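Local coordinates for ferritin like protein (Caulobacter vibrioides, PDB 3HL1) that is of unproven function but belongs to the ferritin-like superfamily of helical-bundle proteins and is thought to bind metal, at residues L30-S35 / I304-W308; Y79-A83 / Y103-L107; Q266-I270 / A312-S317. One frame throughout, in Å; residues are numbered along the deposited sequence. Where two conformers were deposited one is given.

Contact 1. Residues L30-S35 / I304-W308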
# COMPACT_ATOMS: atom_id res chain seq x y z
N LEU A 30 7.10 -2.51 -5.93
CA LEU A 30 8.54 -2.30 -6.05
C LEU A 30 9.21 -3.46 -6.77
O LEU A 30 10.13 -3.26 -7.61
CB LEU A 30 9.20 -2.12 -4.67
CG LEU A 30 9.06 -0.74 -3.99
CD1 LEU A 30 9.56 -0.81 -2.51
CD2 LEU A 30 9.73 0.39 -4.85
N THR A 31 8.78 -4.67 -6.43
CA THR A 31 9.29 -5.91 -7.04
C THR A 31 9.03 -5.91 -8.55
O THR A 31 9.96 -6.17 -9.31
CB THR A 31 8.72 -7.16 -6.34
OG1 THR A 31 9.12 -7.08 -4.96
CG2 THR A 31 9.30 -8.45 -7.00
N VAL A 32 7.82 -5.53 -8.96
CA VAL A 32 7.50 -5.33 -10.41
C VAL A 32 8.34 -4.23 -11.01
O VAL A 32 8.93 -4.43 -12.07
CB VAL A 32 5.99 -5.04 -10.63
CG1 VAL A 32 5.66 -4.65 -12.10
CG2 VAL A 32 5.21 -6.25 -10.11
N LEU A 33 8.39 -3.08 -10.36
CA LEU A 33 9.15 -1.94 -10.86
C LEU A 33 10.57 -2.30 -11.24
O LEU A 33 11.01 -2.10 -12.35
CB LEU A 33 9.21 -0.82 -9.81
CG LEU A 33 9.89 0.48 -10.16
CD1 LEU A 33 9.19 1.15 -11.43
CD2 LEU A 33 10.01 1.42 -8.92
N TYR A 34 11.31 -2.83 -10.29
CA TYR A 34 12.74 -3.06 -10.50
C TYR A 34 13.03 -4.23 -11.42
O TYR A 34 14.15 -4.33 -11.94
CB TYR A 34 13.48 -3.19 -9.16
CG TYR A 34 13.69 -1.85 -8.51
CD1 TYR A 34 14.55 -0.92 -9.06
CD2 TYR A 34 12.93 -1.46 -7.39
CE1 TYR A 34 14.73 0.33 -8.49
CE2 TYR A 34 13.09 -0.21 -6.83
CZ TYR A 34 14.00 0.67 -7.37
OH TYR A 34 14.18 1.90 -6.82
N SER A 35 12.01 -5.05 -11.70
CA SER A 35 12.14 -6.09 -12.74
C SER A 35 12.30 -5.54 -14.15
O SER A 35 12.84 -6.23 -14.99
CB SER A 35 10.98 -7.09 -12.77
OG SER A 35 9.85 -6.53 -13.44
N ILE A 304 16.69 -4.26 -4.02
CA ILE A 304 15.68 -4.94 -4.84
C ILE A 304 16.21 -5.16 -6.26
O ILE A 304 16.10 -6.24 -6.86
CB ILE A 304 14.34 -4.14 -4.86
CG1 ILE A 304 13.83 -3.99 -3.45
CG2 ILE A 304 13.31 -4.82 -5.75
CD1 ILE A 304 12.70 -2.90 -3.26
N LEU A 305 16.79 -4.12 -6.83
CA LEU A 305 17.38 -4.24 -8.17
C LEU A 305 18.50 -5.28 -8.19
O LEU A 305 18.66 -6.06 -9.13
CB LEU A 305 17.95 -2.92 -8.64
CG LEU A 305 18.63 -2.87 -10.00
CD1 LEU A 305 17.72 -3.37 -11.09
CD2 LEU A 305 19.05 -1.44 -10.27
N SER A 306 19.27 -5.31 -7.12
CA SER A 306 20.40 -6.21 -7.09
C SER A 306 19.95 -7.67 -7.07
O SER A 306 20.53 -8.51 -7.76
CB SER A 306 21.34 -5.85 -5.93
OG SER A 306 22.16 -6.96 -5.68
N CYS A 307 18.85 -7.99 -6.38
CA CYS A 307 18.24 -9.32 -6.46
C CYS A 307 17.93 -9.72 -7.88
O CYS A 307 18.36 -10.77 -8.35
CB CYS A 307 16.96 -9.41 -5.62
SG CYS A 307 17.21 -9.37 -3.83
N TRP A 308 17.18 -8.88 -8.60
CA TRP A 308 16.84 -9.15 -9.97
C TRP A 308 18.04 -9.33 -10.89
O TRP A 308 18.07 -10.28 -11.71
CB TRP A 308 15.96 -8.02 -10.53
CG TRP A 308 14.53 -8.13 -10.16
CD1 TRP A 308 13.80 -7.17 -9.55
CD2 TRP A 308 13.64 -9.19 -10.44
NE1 TRP A 308 12.48 -7.56 -9.46
CE2 TRP A 308 12.36 -8.82 -9.97
CE3 TRP A 308 13.79 -10.45 -11.04
CZ2 TRP A 308 11.26 -9.64 -10.08
CZ3 TRP A 308 12.67 -11.27 -11.16
CH2 TRP A 308 11.43 -10.87 -10.68
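Residues 30-35, in the last turns of helix 8-35, and residues 304-308, near the end of helix 292-309, approach as two helical segments whose axes come within 9.0 Å at a signed crossing angle of -59°. The backbones are closest where the CA atoms of Tyr-34 and Leu-305 lie 5.3 Å apart, and the gap between the CA atoms of Ser-35 and Trp-308 is 6.3 Å. Tyr-34 and Ile-304 both direct their CA-to-CB bonds across this crossing. Ile-304 CG2 packs 3.8 Å from Tyr-34 CD2, while Ile-304 CD1 reaches Leu-30 CD1, also at 3.8 Å; Leu-305 continues the apolar patch with its CB 4.0 Å from Tyr-34 CD1. The polar link comes from Trp-308, whose NE1 donates a 2.9 Å hydrogen bond to Thr-31 O. That carbonyl lies near the indole plane, where the N-H points, and within its own helix it accepts a weak bond, Ser-35 N to Thr-31 O at 3.3 Å. The indole also presents a face to Ser-35: CB sits 3.9 Å from the centroid of the five-membered ring, a CH-pi contact. Ser-35 OG meanwhile turns back to Val-32 O at 2.7 Å and also bonds Leu-110 N. Leu-30 and Tyr-34 touch helix 42-67 as well, and Ile-304 touches Leu-269 of helix 261-283. The arrangement is oblique helix-helix packing, in which a tryptophan hydrogen-bonds a carbonyl of the last turns and joins a C-terminal helix to the first long helix of the ferritin-like domain.

Contact 2. Residues Y79-A83 / Y103-L107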
# COMPACT_ATOMS: atom_id res chain seq x y z
N TYR A 79 3.37 -12.79 0.97
CA TYR A 79 3.01 -12.86 -0.45
C TYR A 79 2.82 -14.28 -0.81
O TYR A 79 3.75 -14.95 -1.34
CB TYR A 79 4.07 -12.15 -1.27
CG TYR A 79 4.16 -10.71 -0.91
CD1 TYR A 79 3.23 -9.81 -1.37
CD2 TYR A 79 5.19 -10.24 -0.10
CE1 TYR A 79 3.31 -8.47 -1.01
CE2 TYR A 79 5.26 -8.92 0.30
CZ TYR A 79 4.31 -8.03 -0.15
OH TYR A 79 4.33 -6.71 0.18
N VAL A 80 1.59 -14.77 -0.58
CA VAL A 80 1.32 -16.20 -0.67
C VAL A 80 -0.01 -16.42 -1.33
O VAL A 80 -0.98 -15.75 -0.97
CB VAL A 80 1.32 -16.88 0.73
CG1 VAL A 80 0.91 -18.41 0.65
CG2 VAL A 80 2.68 -16.74 1.45
N GLY A 81 -0.08 -17.36 -2.26
CA GLY A 81 -1.36 -17.69 -2.88
C GLY A 81 -1.98 -16.49 -3.58
O GLY A 81 -1.33 -15.81 -4.42
N THR A 82 -3.24 -16.24 -3.27
CA THR A 82 -3.98 -15.09 -3.81
C THR A 82 -4.53 -14.19 -2.67
O THR A 82 -5.48 -13.45 -2.85
CB THR A 82 -5.15 -15.58 -4.70
OG1 THR A 82 -5.97 -16.50 -3.96
CG2 THR A 82 -4.64 -16.27 -5.97
N ALA A 83 -3.90 -14.26 -1.50
CA ALA A 83 -4.34 -13.50 -0.34
C ALA A 83 -3.83 -12.04 -0.35
O ALA A 83 -2.63 -11.78 -0.22
CB ALA A 83 -3.90 -14.22 0.93
N TYR A 103 -3.87 -14.09 -11.90
CA TYR A 103 -3.42 -13.14 -10.87
C TYR A 103 -2.82 -13.90 -9.66
O TYR A 103 -3.03 -15.12 -9.54
CB TYR A 103 -4.61 -12.27 -10.50
CG TYR A 103 -5.53 -12.83 -9.42
CD1 TYR A 103 -6.55 -13.73 -9.69
CD2 TYR A 103 -5.37 -12.40 -8.13
CE1 TYR A 103 -7.37 -14.21 -8.66
CE2 TYR A 103 -6.14 -12.87 -7.12
CZ TYR A 103 -7.15 -13.75 -7.38
OH TYR A 103 -7.88 -14.10 -6.27
N SER A 104 -2.02 -13.23 -8.82
CA SER A 104 -1.34 -13.90 -7.72
C SER A 104 -0.85 -12.92 -6.70
O SER A 104 -0.40 -11.83 -7.09
CB SER A 104 -0.15 -14.69 -8.31
OG SER A 104 0.58 -15.33 -7.29
N ALA A 105 -0.89 -13.30 -5.40
CA ALA A 105 -0.30 -12.50 -4.36
C ALA A 105 1.21 -12.75 -4.25
O ALA A 105 1.90 -12.08 -3.49
CB ALA A 105 -0.98 -12.73 -3.00
N GLU A 106 1.74 -13.69 -5.03
CA GLU A 106 3.16 -13.96 -5.04
C GLU A 106 3.87 -12.91 -5.81
O GLU A 106 3.38 -12.43 -6.83
CB GLU A 106 3.47 -15.31 -5.65
CG GLU A 106 2.84 -16.46 -4.90
CD GLU A 106 3.22 -17.79 -5.57
OE1 GLU A 106 4.26 -17.90 -6.22
OE2 GLU A 106 2.46 -18.74 -5.43
N LEU A 107 5.06 -12.58 -5.33
CA LEU A 107 5.88 -11.56 -5.96
C LEU A 107 6.44 -12.05 -7.31
O LEU A 107 6.73 -13.22 -7.44
CB LEU A 107 7.02 -11.24 -5.00
CG LEU A 107 6.61 -10.64 -3.66
CD1 LEU A 107 7.87 -10.43 -2.78
CD2 LEU A 107 5.87 -9.33 -3.79
O HOH W 1 5.86 -14.30 -3.04
O HOH W 2 1.99 -18.99 -2.96
O HOH W 3 -0.52 -17.88 -6.95
O HOH W 4 -7.93 -12.79 -3.91
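A type II' beta turn from Val-80 to Ala-83, docked on an ST turn at Ser-104, makes this a loop-to-loop contact on the protein surface. Gly-81 occupies the turn's second position with phi/psi of 60/-130°, and its carbonyl accepts a direct hydrogen bond between the segments, from Ala-105 N to Gly-81 O at 2.7 Å. In the ST turn, Ser-104 OG accepts from Glu-106 N at 3.0 Å. Ala-105 points its methyl into the curve of the other loop, with CB 3.6 Å from Val-80 O and 3.4 Å from Ala-83 O. Aromatic rings flank this centre. Leu-107 CD2 lies over the Tyr-79 ring, 3.6 Å from its centroid, and Thr-82 CG2 covers a face of the Tyr-103 ring at 4.2 Å from the centroid; both are CH-pi contacts. Water extends the seam: one molecule joins Tyr-79 O (2.8 Å) to Leu-107 N (3.0 Å), a second joins Gly-81 N (2.7 Å) to Glu-106 OE2 (2.5 Å), and another bridges Thr-82 O and Tyr-103 OH, each at 2.7 Å. Both loops belong to the long connection between helices 42-67 and 112-121. Both touch helix 8-35, where Tyr-79 OH bonds Trp-24 O and Ser-104 O accepts from Tyr-28 OH; segment 103-107 also packs on helix 112-121, where Tyr-103 meets Thr-117 and Leu-120.

Contact 3. Residues Q266-I270 / A312-S317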
# COMPACT_ATOMS: atom_id res chain seq x y z
N GLN A 266 18.98 -11.53 -1.50
CA GLN A 266 17.75 -11.63 -0.75
C GLN A 266 17.96 -11.36 0.72
O GLN A 266 17.15 -10.69 1.34
CB GLN A 266 17.08 -13.00 -0.97
CG GLN A 266 16.54 -13.20 -2.34
CD GLN A 266 15.97 -14.60 -2.57
OE1 GLN A 266 16.37 -15.58 -1.92
NE2 GLN A 266 14.97 -14.69 -3.44
N ALA A 267 18.99 -11.96 1.32
CA ALA A 267 19.18 -11.81 2.74
C ALA A 267 19.42 -10.35 3.09
O ALA A 267 18.94 -9.88 4.11
CB ALA A 267 20.31 -12.65 3.24
N ARG A 268 20.20 -9.66 2.25
CA ARG A 268 20.45 -8.24 2.48
C ARG A 268 19.15 -7.41 2.41
O ARG A 268 18.91 -6.52 3.24
CB ARG A 268 21.50 -7.75 1.52
CG ARG A 268 21.53 -6.30 1.39
CD ARG A 268 22.59 -5.84 0.47
NE ARG A 268 22.66 -4.41 0.72
CZ ARG A 268 23.59 -3.79 1.43
NH1 ARG A 268 24.65 -4.45 1.93
NH2 ARG A 268 23.47 -2.47 1.59
N LEU A 269 18.30 -7.72 1.46
CA LEU A 269 17.02 -7.07 1.35
C LEU A 269 16.11 -7.32 2.55
O LEU A 269 15.52 -6.40 3.05
CB LEU A 269 16.31 -7.48 0.04
CG LEU A 269 14.85 -7.01 -0.20
CD1 LEU A 269 14.81 -5.44 -0.04
CD2 LEU A 269 14.41 -7.45 -1.57
N ILE A 270 16.02 -8.56 3.00
CA ILE A 270 15.27 -8.91 4.19
C ILE A 270 15.75 -8.11 5.41
O ILE A 270 14.95 -7.52 6.10
CB ILE A 270 15.34 -10.40 4.44
CG1 ILE A 270 14.64 -11.17 3.31
CG2 ILE A 270 14.68 -10.80 5.81
CD1 ILE A 270 15.02 -12.68 3.24
N ALA A 312 17.53 -13.53 -8.71
CA ALA A 312 16.73 -13.88 -7.55
C ALA A 312 15.52 -12.92 -7.50
O ALA A 312 15.68 -11.71 -7.53
CB ALA A 312 17.53 -13.71 -6.27
N VAL A 313 14.33 -13.47 -7.38
CA VAL A 313 13.15 -12.64 -7.16
C VAL A 313 13.31 -12.00 -5.78
O VAL A 313 13.59 -12.69 -4.79
CB VAL A 313 11.84 -13.46 -7.20
CG1 VAL A 313 10.64 -12.50 -7.02
CG2 VAL A 313 11.74 -14.28 -8.52
N PRO A 314 13.10 -10.68 -5.68
CA PRO A 314 13.05 -10.07 -4.39
C PRO A 314 12.21 -10.79 -3.35
O PRO A 314 11.14 -11.31 -3.66
CB PRO A 314 12.51 -8.68 -4.70
CG PRO A 314 13.11 -8.36 -6.03
CD PRO A 314 12.98 -9.69 -6.77
N ARG A 315 12.72 -10.83 -2.13
CA ARG A 315 12.09 -11.44 -0.96
C ARG A 315 12.15 -10.44 0.21
O ARG A 315 13.14 -9.77 0.36
CB ARG A 315 12.94 -12.65 -0.59
CG ARG A 315 12.19 -13.84 -0.32
CD ARG A 315 13.14 -14.97 -0.03
NE ARG A 315 13.39 -15.11 1.41
CZ ARG A 315 12.80 -15.98 2.23
NH1 ARG A 315 11.90 -16.86 1.79
NH2 ARG A 315 13.14 -16.00 3.53
N TYR A 316 11.11 -10.35 1.07
CA TYR A 316 11.07 -9.29 2.08
C TYR A 316 11.01 -9.78 3.53
O TYR A 316 10.99 -8.96 4.43
CB TYR A 316 9.94 -8.31 1.76
CG TYR A 316 10.16 -7.61 0.43
CD1 TYR A 316 9.82 -8.21 -0.75
CD2 TYR A 316 10.75 -6.35 0.38
CE1 TYR A 316 10.07 -7.59 -1.99
CE2 TYR A 316 10.95 -5.71 -0.83
CZ TYR A 316 10.59 -6.33 -2.00
OH TYR A 316 10.82 -5.68 -3.19
N SER A 317 10.91 -11.07 3.71
CA SER A 317 10.92 -11.71 4.99
C SER A 317 11.52 -13.11 4.87
O SER A 317 11.64 -13.72 3.77
CB SER A 317 9.50 -11.79 5.57
OG SER A 317 8.68 -12.72 4.87
OXT SER A 317 11.93 -13.64 5.91
O HOH W 5 12.22 -8.07 6.57
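Leu-269 lays CD2 over one face of the Tyr-316 ring, 4.1 Å from its centroid in a CH-pi contact, and touches Pro-314 CB at 3.9 Å with the same methyl. This is the C-terminal tail running back along helix 261-283, almost parallel to it, after the helical hairpin formed with helix 292-309; residues 312-315 run extended alongside the helix, and the chain bends at Tyr-316. Gln-266, one turn before Ile-270, meets the start of the tail: NE2 donates to Val-313 O at 2.8 Å and also bonds Thr-254 O. Further along, Ile-270 CD1 packs 3.5 Å from Arg-315 NE, at the edge of the guanidinium, and 3.6 Å from Ser-317 O of the terminal carboxylate. The Tyr-316 ring also meets Phe-273 edge-to-face, and its hydroxyl hydrogen-bonds Thr-31 of helix 8-35. Beside Ile-270, a single water donates to both Ile-270 O, at 2.8 Å, and Tyr-316 O, at 2.6 Å.

How the contacts relate
From the N terminus, helix 8-35 ends in residues 30-35, whose partner in contact 1 comes 269 residues later, so this contact closes a loop spanning most of the chain. Contact 2 falls entirely within that loop and closes a short one between helices 42-67 and 112-121. Contact 3 opens within it too, on helix 261-283, but closes beyond residue 308, so contacts 1 and 3 cross, whereas 2 and 3 follow in series. The three meet around the tail: Tyr-316 OH lies 2.8 Å from Thr-31 OG1, and Leu-107 CD1 lies 3.6 Å from Tyr-316 CD1. Together they join the first helix, the surface loops and the C-terminal helices.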